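Local coordinates for protein uracil-dna glycosylase (Deinococcus radiodurans, PDB 4UQM) that belongs to the uracil-DNA glycosylase superfamily, whose alpha/beta fold is built around a central four-stranded parallel sheet, at residues F46-Y57 / L145-H155; Y57-A66 / P84-L94. The protein carries 1 engineered substitution. All blocks are in the same frame, centred on the assembly; numbering follows the deposited sequence.

Interaction 1: residues F46-Y57 / L145-H155. Engineered in segment 145-155: Ala-150 (natural residue Gly).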
loop_
_atom_site.group_PDB
_atom_site.type_symbol
_atom_site.label_atom_id
_atom_site.label_comp_id
_atom_site.label_asym_id
_atom_site.label_seq_id
_atom_site.Cartn_x
_atom_site.Cartn_y
_atom_site.Cartn_z
ATOM N N PHE A 46 3.771 -14.160 16.684
ATOM C CA PHE A 46 4.327 -12.921 17.249
ATOM C C PHE A 46 3.263 -11.833 17.323
ATOM O O PHE A 46 3.158 -11.129 18.315
ATOM C CB PHE A 46 5.532 -12.477 16.389
ATOM C CG PHE A 46 5.999 -11.042 16.634
ATOM C CD1 PHE A 46 6.637 -10.695 17.814
ATOM C CD2 PHE A 46 5.684 -10.054 15.724
ATOM C CE1 PHE A 46 7.062 -9.329 18.014
ATOM C CE2 PHE A 46 6.101 -8.705 15.913
ATOM C CZ PHE A 46 6.747 -8.389 17.082
ATOM N N LEU A 47 2.484 -11.686 16.270
ATOM C CA LEU A 47 1.441 -10.658 16.243
ATOM C C LEU A 47 0.353 -10.936 17.294
ATOM O O LEU A 47 -0.150 -10.019 17.877
ATOM C CB LEU A 47 0.797 -10.550 14.843
ATOM C CG LEU A 47 1.770 -10.021 13.800
ATOM C CD1 LEU A 47 1.058 -10.003 12.485
ATOM C CD2 LEU A 47 2.348 -8.647 14.168
ATOM N N ARG A 48 0.003 -12.197 17.540
ATOM C CA ARG A 48 -0.929 -12.488 18.614
ATOM C C ARG A 48 -0.401 -12.050 19.999
ATOM O O ARG A 48 -1.105 -11.452 20.793
ATOM C CB ARG A 48 -1.286 -13.958 18.579
ATOM C CG ARG A 48 -2.142 -14.303 17.372
ATOM C CD ARG A 48 -2.241 -15.812 17.193
ATOM N NE ARG A 48 -2.986 -16.147 15.986
ATOM C CZ ARG A 48 -3.199 -17.385 15.544
ATOM N NH1 ARG A 48 -2.729 -18.449 16.210
ATOM N NH2 ARG A 48 -3.861 -17.558 14.405
ATOM N N GLN A 49 0.881 -12.278 20.236
ATOM C CA GLN A 49 1.513 -11.806 21.475
ATOM C C GLN A 49 1.524 -10.298 21.546
ATOM O O GLN A 49 1.228 -9.694 22.603
ATOM C CB GLN A 49 2.952 -12.337 21.587
ATOM C CG GLN A 49 3.103 -13.739 22.115
ATOM C CD GLN A 49 2.829 -13.781 23.627
ATOM O OE1 GLN A 49 2.685 -12.746 24.276
ATOM N NE2 GLN A 49 2.719 -14.929 24.146
ATOM N N GLU A 50 1.855 -9.681 20.418
ATOM C CA GLU A 50 1.876 -8.223 20.382
ATOM C C GLU A 50 0.496 -7.605 20.666
ATOM O O GLU A 50 0.364 -6.631 21.418
ATOM C CB GLU A 50 2.409 -7.702 19.045
ATOM C CG GLU A 50 3.915 -7.866 18.888
ATOM C CD GLU A 50 4.683 -6.711 19.545
ATOM O OE1 GLU A 50 4.431 -5.568 19.177
ATOM O OE2 GLU A 50 5.487 -6.935 20.489
ATOM N N ARG A 51 -0.545 -8.206 20.091
ATOM C CA ARG A 51 -1.925 -7.722 20.349
ATOM C C ARG A 51 -2.375 -7.942 21.793
ATOM O O ARG A 51 -3.205 -7.170 22.351
ATOM C CB ARG A 51 -2.924 -8.309 19.356
ATOM C CG ARG A 51 -2.756 -7.772 17.960
ATOM C CD ARG A 51 -3.866 -8.234 17.034
ATOM N NE ARG A 51 -3.641 -7.787 15.656
ATOM C CZ ARG A 51 -3.861 -6.535 15.165
ATOM N NH1 ARG A 51 -4.343 -5.527 15.892
ATOM N NH2 ARG A 51 -3.530 -6.277 13.908
ATOM N N LYS A 52 -1.813 -8.963 22.435
ATOM C CA LYS A 52 -2.073 -9.214 23.850
ATOM C C LYS A 52 -1.459 -8.133 24.724
ATOM O O LYS A 52 -2.081 -7.691 25.698
ATOM C CB LYS A 52 -1.525 -10.587 24.229
ATOM C CG LYS A 52 -1.587 -10.960 25.691
ATOM C CD LYS A 52 -0.940 -12.346 25.896
ATOM C CE LYS A 52 -0.857 -12.782 27.347
ATOM N NZ LYS A 52 0.223 -13.786 27.473
ATOM N N GLU A 53 -0.241 -7.715 24.388
ATOM C CA GLU A 53 0.547 -6.860 25.291
ATOM C C GLU A 53 0.505 -5.400 24.942
ATOM O O GLU A 53 0.877 -4.592 25.754
ATOM C CB GLU A 53 2.005 -7.335 25.365
ATOM C CG GLU A 53 2.192 -8.758 25.895
ATOM C CD GLU A 53 1.759 -8.930 27.336
ATOM O OE1 GLU A 53 1.493 -7.904 27.956
ATOM O OE2 GLU A 53 1.747 -10.063 27.839
ATOM N N TYR A 54 0.124 -5.064 23.699
ATOM C CA TYR A 54 0.142 -3.666 23.195
ATOM C C TYR A 54 -1.060 -3.365 22.372
ATOM O O TYR A 54 -1.805 -4.259 22.053
ATOM C CB TYR A 54 1.340 -3.496 22.293
ATOM C CG TYR A 54 2.674 -3.670 22.946
ATOM C CD1 TYR A 54 3.140 -2.697 23.825
ATOM C CD2 TYR A 54 3.503 -4.737 22.624
ATOM C CE1 TYR A 54 4.415 -2.802 24.392
ATOM C CE2 TYR A 54 4.778 -4.844 23.180
ATOM C CZ TYR A 54 5.234 -3.884 24.050
ATOM O OH TYR A 54 6.531 -3.971 24.609
ATOM N N THR A 55 -1.238 -2.081 22.050
ATOM C CA THR A 55 -2.179 -1.659 21.043
ATOM C C THR A 55 -1.472 -1.747 19.700
ATOM O O THR A 55 -0.455 -1.065 19.501
ATOM C CB THR A 55 -2.674 -0.248 21.341
ATOM O OG1 THR A 55 -3.309 -0.205 22.642
ATOM C CG2 THR A 55 -3.668 0.213 20.243
ATOM N N ILE A 56 -2.040 -2.534 18.813
ATOM C CA ILE A 56 -1.470 -2.769 17.473
ATOM C C ILE A 56 -2.466 -2.278 16.402
ATOM O O ILE A 56 -3.633 -2.574 16.461
ATOM C CB ILE A 56 -1.153 -4.283 17.222
ATOM C CG1 ILE A 56 -0.250 -4.834 18.335
ATOM C CG2 ILE A 56 -0.621 -4.577 15.851
ATOM C CD1 ILE A 56 1.068 -4.086 18.497
ATOM N N TYR A 57 -1.943 -1.583 15.381
ATOM C CA TYR A 57 -2.726 -1.052 14.304
ATOM C C TYR A 57 -2.291 -1.684 12.976
ATOM O O TYR A 57 -1.159 -2.114 12.822
ATOM C CB TYR A 57 -2.520 0.459 14.216
ATOM C CG TYR A 57 -2.938 1.223 15.449
ATOM C CD1 TYR A 57 -4.186 1.075 16.035
ATOM C CD2 TYR A 57 -2.042 2.101 16.058
ATOM C CE1 TYR A 57 -4.538 1.820 17.154
ATOM C CE2 TYR A 57 -2.397 2.854 17.154
ATOM C CZ TYR A 57 -3.635 2.703 17.711
ATOM O OH TYR A 57 -3.988 3.434 18.833
ATOM N N LEU A 145 2.718 -4.730 7.530
ATOM C CA LEU A 145 1.264 -4.530 7.569
ATOM C C LEU A 145 0.645 -4.324 8.929
ATOM O O LEU A 145 -0.590 -4.143 9.060
ATOM C CB LEU A 145 0.577 -5.683 6.828
ATOM C CG LEU A 145 0.898 -5.766 5.316
ATOM C CD1 LEU A 145 0.050 -6.874 4.737
ATOM C CD2 LEU A 145 0.531 -4.484 4.563
ATOM N N THR A 146 1.502 -4.262 9.965
ATOM C CA THR A 146 1.032 -3.881 11.313
ATOM C C THR A 146 2.104 -3.006 11.973
ATOM O O THR A 146 3.259 -2.943 11.503
ATOM C CB THR A 146 0.810 -5.135 12.191
ATOM O OG1 THR A 146 1.985 -5.949 12.226
ATOM C CG2 THR A 146 -0.390 -5.964 11.720
ATOM N N VAL A 147 1.727 -2.334 13.048
ATOM C CA VAL A 147 2.634 -1.478 13.807
ATOM C C VAL A 147 2.138 -1.341 15.227
ATOM O O VAL A 147 0.943 -1.387 15.495
ATOM C CB VAL A 147 2.730 -0.100 13.131
ATOM C CG1 VAL A 147 1.394 0.642 13.131
ATOM C CG2 VAL A 147 3.826 0.752 13.754
ATOM N N ARG A 148 3.059 -1.252 16.164
ATOM C CA ARG A 148 2.711 -0.931 17.555
ATOM C C ARG A 148 2.404 0.560 17.684
ATOM O O ARG A 148 3.090 1.417 17.071
ATOM C CB ARG A 148 3.882 -1.326 18.468
ATOM C CG ARG A 148 3.580 -1.429 19.930
ATOM C CD ARG A 148 4.857 -1.798 20.673
ATOM N NE ARG A 148 5.603 -3.010 20.226
ATOM C CZ ARG A 148 6.845 -3.316 20.566
ATOM N NH1 ARG A 148 7.553 -2.551 21.376
ATOM N NH2 ARG A 148 7.406 -4.398 20.130
ATOM N N ALA A 149 1.371 0.889 18.452
ATOM C CA ALA A 149 1.014 2.268 18.680
ATOM C C ALA A 149 2.180 3.141 19.037
ATOM O O ALA A 149 3.023 2.759 19.833
ATOM C CB ALA A 149 -0.063 2.361 19.761
ATOM N N ALA A 150 2.216 4.321 18.445
ATOM C CA ALA A 150 3.242 5.316 18.678
ATOM C C ALA A 150 4.652 5.032 18.240
ATOM O O ALA A 150 5.511 5.897 18.471
ATOM C CB ALA A 150 3.236 5.778 20.138
ATOM N N GLN A 151 4.905 3.906 17.547
ATOM C CA GLN A 151 6.264 3.459 17.278
ATOM C C GLN A 151 6.453 3.038 15.793
ATOM O O GLN A 151 6.227 1.878 15.425
ATOM C CB GLN A 151 6.567 2.297 18.215
ATOM C CG GLN A 151 6.582 2.642 19.687
ATOM C CD GLN A 151 6.611 1.427 20.649
ATOM O OE1 GLN A 151 7.352 0.454 20.412
ATOM N NE2 GLN A 151 5.848 1.507 21.761
ATOM N N ALA A 152 6.814 3.990 14.925
ATOM C CA ALA A 152 6.985 3.679 13.533
ATOM C C ALA A 152 7.994 2.571 13.294
ATOM O O ALA A 152 9.078 2.541 13.878
ATOM C CB ALA A 152 7.379 4.918 12.742
ATOM N N ASN A 153 7.619 1.676 12.398
ATOM C CA ASN A 153 8.449 0.548 11.952
ATOM C C ASN A 153 8.777 -0.440 13.080
ATOM O O ASN A 153 9.693 -1.226 12.975
ATOM C CB ASN A 153 9.738 1.018 11.261
ATOM C CG ASN A 153 9.879 0.469 9.887
ATOM O OD1 ASN A 153 8.935 -0.050 9.328
ATOM N ND2 ASN A 153 11.057 0.593 9.309
ATOM N N SER A 154 7.956 -0.424 14.148
ATOM C CA SER A 154 8.131 -1.346 15.263
ATOM C C SER A 154 7.919 -2.801 14.934
ATOM O O SER A 154 8.418 -3.673 15.655
ATOM C CB SER A 154 7.221 -0.972 16.420
ATOM O OG SER A 154 5.893 -0.667 16.015
ATOM N N HIS A 155 7.211 -3.086 13.835
ATOM C CA HIS A 155 7.078 -4.467 13.373
ATOM C C HIS A 155 7.901 -4.812 12.150
ATOM O O HIS A 155 7.672 -5.801 11.497
ATOM C CB HIS A 155 5.613 -4.842 13.143
ATOM C CG HIS A 155 4.844 -4.999 14.406
ATOM N ND1 HIS A 155 3.500 -5.329 14.415
ATOM C CD2 HIS A 155 5.207 -4.896 15.702
ATOM C CE1 HIS A 155 3.092 -5.443 15.666
ATOM N NE2 HIS A 155 4.104 -5.174 16.468
#
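Glu-50, on the last turn of helix 38-53, draws His-155 and Arg-148 onto a single carboxylate oxygen. His-155 NE2 donates to Glu-50 OE1 over 2.8 Å from the anti side, tilted out of the carboxylate plane, while Arg-148 NE, 3.0 Å from the same OE1, takes the syn lone pair in a salt bridge; the bonds from Arg-148 NH2 are weak. Around this oxygen the packing is tight. The imidazole is pinned at its other edge, where His-155 ND1 is hydrogen-bonded to Thr-146 OG1 at 2.7 Å, and Trp-160 also bonds that hydroxyl. The edge of Phe-46 meets one ring face, with planes 67° apart, and the backbone of Val-147 and Arg-148 covers the opposite face. Leu-47 CD2 comes tip to tip against Thr-146 OG1 at 3.3 Å, and Ile-56 CD1 reaches His-155 CE1 at 3.7 Å.

The solvent side is more open, held by one flat stack: Arg-148 bends at chi3 (-54°), which lays its guanidinium on exposed Tyr-54, planes 2° apart, while NE still faces Glu-50. The contact thins at Thr-55 and Ala-149, whose side chains only approach (CB to CB 4.0 Å), although Ala-149 N donates to Thr-55 O. The backbones meet in two pairs, Ile-56/Arg-148, non-hydrogen-bonded, and Tyr-57/Val-147, hydrogen-bonded: a short two-stranded antiparallel ribbon, separate from the central parallel sheet of this fold.

Interaction 2: residues Y57-A66 / P84-L94; sequences YPPAPDVFNA and PYHGPNQAHGL. With nucleotides of chain B.
Pro-58, presented by a cis peptide bond, is the bump that fills the hollow between Pro-84 and Ala-91. Its CD rests on Pro-84 CG at 3.9 Å, and on the other flank Pro-58 CB presses against Ala-91 O at 3.3 Å. Next to it the ring of Tyr-57 lies along loop residues 86-88: His-86 O comes to its edge, 3.3 Å from Tyr-57 CE2, Gly-87 O sits over one face, and Pro-88 borders the hydroxyl.

At the other end, Gly-93 has no side chain, and Asp-62 O settles directly against its CA in a CA-H...O contact of 3.3 Å. Asp-62 OD2 meets His-92 CD2 at 3.2 Å in the plane of the imidazole, the carboxylate turned 73° to the ring. Leu-94 CD2 then closes over Ala-66 CA at 3.6 Å.

Direct polar links are sparse: Asn-65 ND2 makes a weak bond to His-92 O, its OD1 being held by Arg-68. A water accepts from Ala-66 N and lies within hydrogen-bonding distance of Val-63 O and Gly-93 O. The CB of His-86 points away from 57-66, and its NE2 donates to OP2 of DA8 of chain B over 2.7 Å. Fit of shape thus holds most of this contact, leaving loop 84-94 to present His-86 to that phosphate.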
loop_
_atom_site.group_PDB
_atom_site.type_symbol
_atom_site.label_atom_id
_atom_site.label_comp_id
_atom_site.label_asym_id
_atom_site.label_seq_id
_atom_site.Cartn_x
_atom_site.Cartn_y
_atom_site.Cartn_z
ATOM N N TYR A 57 -1.943 -1.583 15.381
ATOM C CA TYR A 57 -2.726 -1.052 14.304
ATOM C C TYR A 57 -2.291 -1.684 12.976
ATOM O O TYR A 57 -1.159 -2.114 12.822
ATOM C CB TYR A 57 -2.520 0.459 14.216
ATOM C CG TYR A 57 -2.938 1.223 15.449
ATOM C CD1 TYR A 57 -4.186 1.075 16.035
ATOM C CD2 TYR A 57 -2.042 2.101 16.058
ATOM C CE1 TYR A 57 -4.538 1.820 17.154
ATOM C CE2 TYR A 57 -2.397 2.854 17.154
ATOM C CZ TYR A 57 -3.635 2.703 17.711
ATOM O OH TYR A 57 -3.988 3.434 18.833
ATOM N N PRO A 58 -3.210 -1.750 11.991
ATOM C CA PRO A 58 -4.632 -1.480 12.130
ATOM C C PRO A 58 -5.311 -2.619 12.909
ATOM O O PRO A 58 -4.679 -3.600 13.248
ATOM C CB PRO A 58 -5.112 -1.523 10.676
ATOM C CG PRO A 58 -4.214 -2.573 10.058
ATOM C CD PRO A 58 -2.868 -2.311 10.693
ATOM N N PRO A 59 -6.598 -2.474 13.181
ATOM C CA PRO A 59 -7.354 -3.596 13.775
ATOM C C PRO A 59 -7.178 -4.863 12.948
ATOM O O PRO A 59 -7.043 -4.817 11.691
ATOM C CB PRO A 59 -8.800 -3.097 13.737
ATOM C CG PRO A 59 -8.657 -1.576 13.802
ATOM C CD PRO A 59 -7.470 -1.311 12.958
ATOM N N ALA A 60 -7.148 -6.013 13.632
ATOM C CA ALA A 60 -6.852 -7.259 12.935
ATOM C C ALA A 60 -7.803 -7.532 11.738
ATOM O O ALA A 60 -7.325 -7.984 10.704
ATOM C CB ALA A 60 -6.846 -8.436 13.904
ATOM N N PRO A 61 -9.116 -7.221 11.855
ATOM C CA PRO A 61 -9.971 -7.451 10.686
ATOM C C PRO A 61 -9.611 -6.662 9.451
ATOM O O PRO A 61 -10.137 -6.962 8.385
ATOM C CB PRO A 61 -11.365 -7.073 11.209
ATOM C CG PRO A 61 -11.265 -7.315 12.715
ATOM C CD PRO A 61 -9.916 -6.783 13.032
ATOM N N ASP A 62 -8.781 -5.615 9.606
ATOM C CA ASP A 62 -8.496 -4.717 8.516
ATOM C C ASP A 62 -7.116 -4.948 7.891
ATOM O O ASP A 62 -6.789 -4.350 6.845
ATOM C CB ASP A 62 -8.530 -3.259 9.013
ATOM C CG ASP A 62 -9.852 -2.858 9.497
ATOM O OD1 ASP A 62 -10.860 -3.371 9.008
ATOM O OD2 ASP A 62 -9.925 -2.015 10.415
ATOM N N VAL A 63 -6.281 -5.810 8.486
ATOM C CA VAL A 63 -4.900 -5.912 8.057
ATOM C C VAL A 63 -4.751 -6.192 6.585
ATOM O O VAL A 63 -3.842 -5.640 5.931
ATOM C CB VAL A 63 -4.147 -6.972 8.913
ATOM C CG1 VAL A 63 -2.796 -7.383 8.322
ATOM C CG2 VAL A 63 -3.939 -6.464 10.318
ATOM N N PHE A 64 -5.604 -7.058 6.036
ATOM C CA PHE A 64 -5.467 -7.496 4.645
ATOM C C PHE A 64 -6.438 -6.754 3.712
ATOM O O PHE A 64 -6.655 -7.190 2.556
ATOM C CB PHE A 64 -5.660 -9.011 4.565
ATOM C CG PHE A 64 -4.556 -9.781 5.233
ATOM C CD1 PHE A 64 -3.331 -9.967 4.594
ATOM C CD2 PHE A 64 -4.717 -10.329 6.497
ATOM C CE1 PHE A 64 -2.284 -10.655 5.228
ATOM C CE2 PHE A 64 -3.676 -11.012 7.111
ATOM C CZ PHE A 64 -2.472 -11.168 6.470
ATOM N N ASN A 65 -6.998 -5.615 4.151
ATOM C CA ASN A 65 -7.967 -4.912 3.321
ATOM C C ASN A 65 -7.483 -4.475 1.954
ATOM O O ASN A 65 -8.300 -4.400 1.058
ATOM C CB ASN A 65 -8.607 -3.727 4.033
ATOM C CG ASN A 65 -9.675 -4.168 5.029
ATOM O OD1 ASN A 65 -10.020 -5.350 5.132
ATOM N ND2 ASN A 65 -10.153 -3.240 5.821
ATOM N N ALA A 66 -6.219 -4.143 1.786
ATOM C CA ALA A 66 -5.769 -3.745 0.441
ATOM C C ALA A 66 -6.046 -4.851 -0.569
ATOM O O ALA A 66 -6.397 -4.570 -1.720
ATOM C CB ALA A 66 -4.291 -3.385 0.435
ATOM N N PRO A 84 1.960 0.843 8.567
ATOM C CA PRO A 84 0.718 1.581 8.737
ATOM C C PRO A 84 0.857 2.800 9.611
ATOM O O PRO A 84 1.764 2.897 10.479
ATOM C CB PRO A 84 -0.223 0.575 9.398
ATOM C CG PRO A 84 0.350 -0.755 9.067
ATOM C CD PRO A 84 1.846 -0.527 9.072
ATOM N N TYR A 85 -0.073 3.741 9.496
ATOM C CA TYR A 85 -0.121 4.839 10.458
ATOM C C TYR A 85 -0.226 4.237 11.891
ATOM O O TYR A 85 -0.895 3.201 12.099
ATOM C CB TYR A 85 -1.405 5.660 10.319
ATOM C CG TYR A 85 -1.507 6.508 9.090
ATOM C CD1 TYR A 85 -0.574 7.501 8.802
ATOM C CD2 TYR A 85 -2.564 6.305 8.189
ATOM C CE1 TYR A 85 -0.712 8.305 7.658
ATOM C CE2 TYR A 85 -2.734 7.128 7.099
ATOM C CZ TYR A 85 -1.779 8.104 6.820
ATOM O OH TYR A 85 -1.856 8.946 5.695
ATOM N N HIS A 86 0.376 4.899 12.862
ATOM C CA HIS A 86 0.572 4.320 14.184
ATOM C C HIS A 86 -0.128 5.091 15.267
ATOM O O HIS A 86 0.145 4.887 16.481
ATOM C CB HIS A 86 2.065 4.142 14.498
ATOM C CG HIS A 86 2.860 5.405 14.524
ATOM N ND1 HIS A 86 3.810 5.651 13.571
ATOM C CD2 HIS A 86 2.766 6.529 15.272
ATOM C CE1 HIS A 86 4.319 6.855 13.761
ATOM N NE2 HIS A 86 3.706 7.420 14.781
ATOM N N GLY A 87 -1.100 5.918 14.887
ATOM C CA GLY A 87 -1.951 6.605 15.870
ATOM C C GLY A 87 -3.387 6.064 15.885
ATOM O O GLY A 87 -3.820 5.324 14.973
ATOM N N PRO A 88 -4.168 6.432 16.909
ATOM C CA PRO A 88 -5.470 5.798 17.017
ATOM C C PRO A 88 -6.426 6.169 15.869
ATOM O O PRO A 88 -6.431 7.302 15.437
ATOM C CB PRO A 88 -5.996 6.288 18.377
ATOM C CG PRO A 88 -5.167 7.477 18.720
ATOM C CD PRO A 88 -3.827 7.207 18.109
ATOM N N ASN A 89 -7.186 5.183 15.425
ATOM C CA ASN A 89 -8.203 5.316 14.397
ATOM C C ASN A 89 -7.715 5.974 13.131
ATOM O O ASN A 89 -8.432 6.766 12.527
ATOM C CB ASN A 89 -9.481 5.897 14.959
ATOM C CG ASN A 89 -10.692 5.774 14.019
ATOM O OD1 ASN A 89 -10.768 4.917 13.122
ATOM N ND2 ASN A 89 -11.568 6.693 14.137
ATOM N N GLN A 90 -6.481 5.627 12.752
ATOM C CA GLN A 90 -5.928 6.072 11.489
ATOM C C GLN A 90 -5.889 4.951 10.476
ATOM O O GLN A 90 -6.632 4.939 9.493
ATOM C CB GLN A 90 -4.551 6.704 11.698
ATOM C CG GLN A 90 -4.602 7.968 12.501
ATOM C CD GLN A 90 -3.230 8.598 12.653
ATOM O OE1 GLN A 90 -2.252 7.905 12.971
ATOM N NE2 GLN A 90 -3.128 9.884 12.393
ATOM N N ALA A 91 -4.980 3.998 10.687
ATOM C CA ALA A 91 -4.820 2.905 9.730
ATOM C C ALA A 91 -6.006 1.953 9.689
ATOM O O ALA A 91 -6.498 1.489 10.739
ATOM C CB ALA A 91 -3.549 2.077 9.980
ATOM N N HIS A 92 -6.427 1.592 8.478
ATOM C CA HIS A 92 -7.427 0.512 8.300
ATOM C C HIS A 92 -7.126 -0.355 7.091
ATOM O O HIS A 92 -8.040 -1.010 6.549
ATOM C CB HIS A 92 -8.871 1.017 8.302
ATOM C CG HIS A 92 -9.244 1.633 9.595
ATOM N ND1 HIS A 92 -9.114 2.985 9.779
ATOM C CD2 HIS A 92 -9.614 1.117 10.789
ATOM C CE1 HIS A 92 -9.436 3.277 11.016
ATOM N NE2 HIS A 92 -9.757 2.174 11.644
ATOM N N GLY A 93 -5.847 -0.539 6.798
ATOM C CA GLY A 93 -5.419 -1.538 5.829
ATOM C C GLY A 93 -5.270 -1.057 4.403
ATOM O O GLY A 93 -4.750 -1.771 3.605
ATOM N N LEU A 94 -5.676 0.163 4.074
ATOM C CA LEU A 94 -5.346 0.738 2.758
ATOM C C LEU A 94 -4.308 1.801 3.057
ATOM O O LEU A 94 -4.590 2.750 3.753
ATOM C CB LEU A 94 -6.563 1.425 2.102
ATOM C CG LEU A 94 -7.777 0.616 1.729
ATOM C CD1 LEU A 94 -8.757 1.526 1.009
ATOM C CD2 LEU A 94 -7.331 -0.509 0.877
ATOM P P DA B 8 2.954 10.839 16.212
ATOM O OP1 DA B 8 1.814 10.861 17.163
ATOM O OP2 DA B 8 3.929 9.714 16.140
ATOM O "O5'" DA B 8 2.544 11.329 14.752
ATOM C "C5'" DA B 8 3.481 11.098 13.705
ATOM C "C4'" DA B 8 3.206 11.999 12.526
ATOM O "O4'" DA B 8 3.728 13.325 12.779
ATOM C "C3'" DA B 8 3.896 11.505 11.261
ATOM O "O3'" DA B 8 3.106 11.746 10.106
ATOM C "C2'" DA B 8 5.159 12.330 11.174
ATOM C "C1'" DA B 8 4.801 13.618 11.897
ATOM N N9 DA B 8 5.912 14.154 12.686
ATOM C C8 DA B 8 6.346 15.457 12.718
ATOM N N7 DA B 8 7.402 15.641 13.472
ATOM C C5 DA B 8 7.695 14.374 13.955
ATOM C C6 DA B 8 8.718 13.894 14.792
ATOM N N6 DA B 8 9.657 14.676 15.337
ATOM N N1 DA B 8 8.725 12.575 15.086
ATOM C C2 DA B 8 7.793 11.790 14.527
ATOM N N3 DA B 8 6.788 12.123 13.718
ATOM C C4 DA B 8 6.797 13.445 13.464
HETATM O O HOH W 1 -3.836 -4.260 3.570
#

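In the fold
From the N terminus, helix 38-53 leads into strand 56-57 and then into the loop before helix 65-69, and Tyr-57 belongs to both contacts. Interaction 2 closes first: the chain runs through helix 65-69 and central strand 77-81, and the loop containing 84-94 then returns to 57-66. Interaction 1 closes a wider loop that encloses this smaller one, since helix 106-118 and strand 138-142 still have to pass before 145-155 comes back to 46-57. The two also touch: Ala-150 N probably bonds His-86 O, Arg-51 NH2 reaches Pro-58 O, and Val-147 packs on Pro-84. Together they tie helix 38-53 and the small antiparallel ribbon to loops following two adjacent central strands.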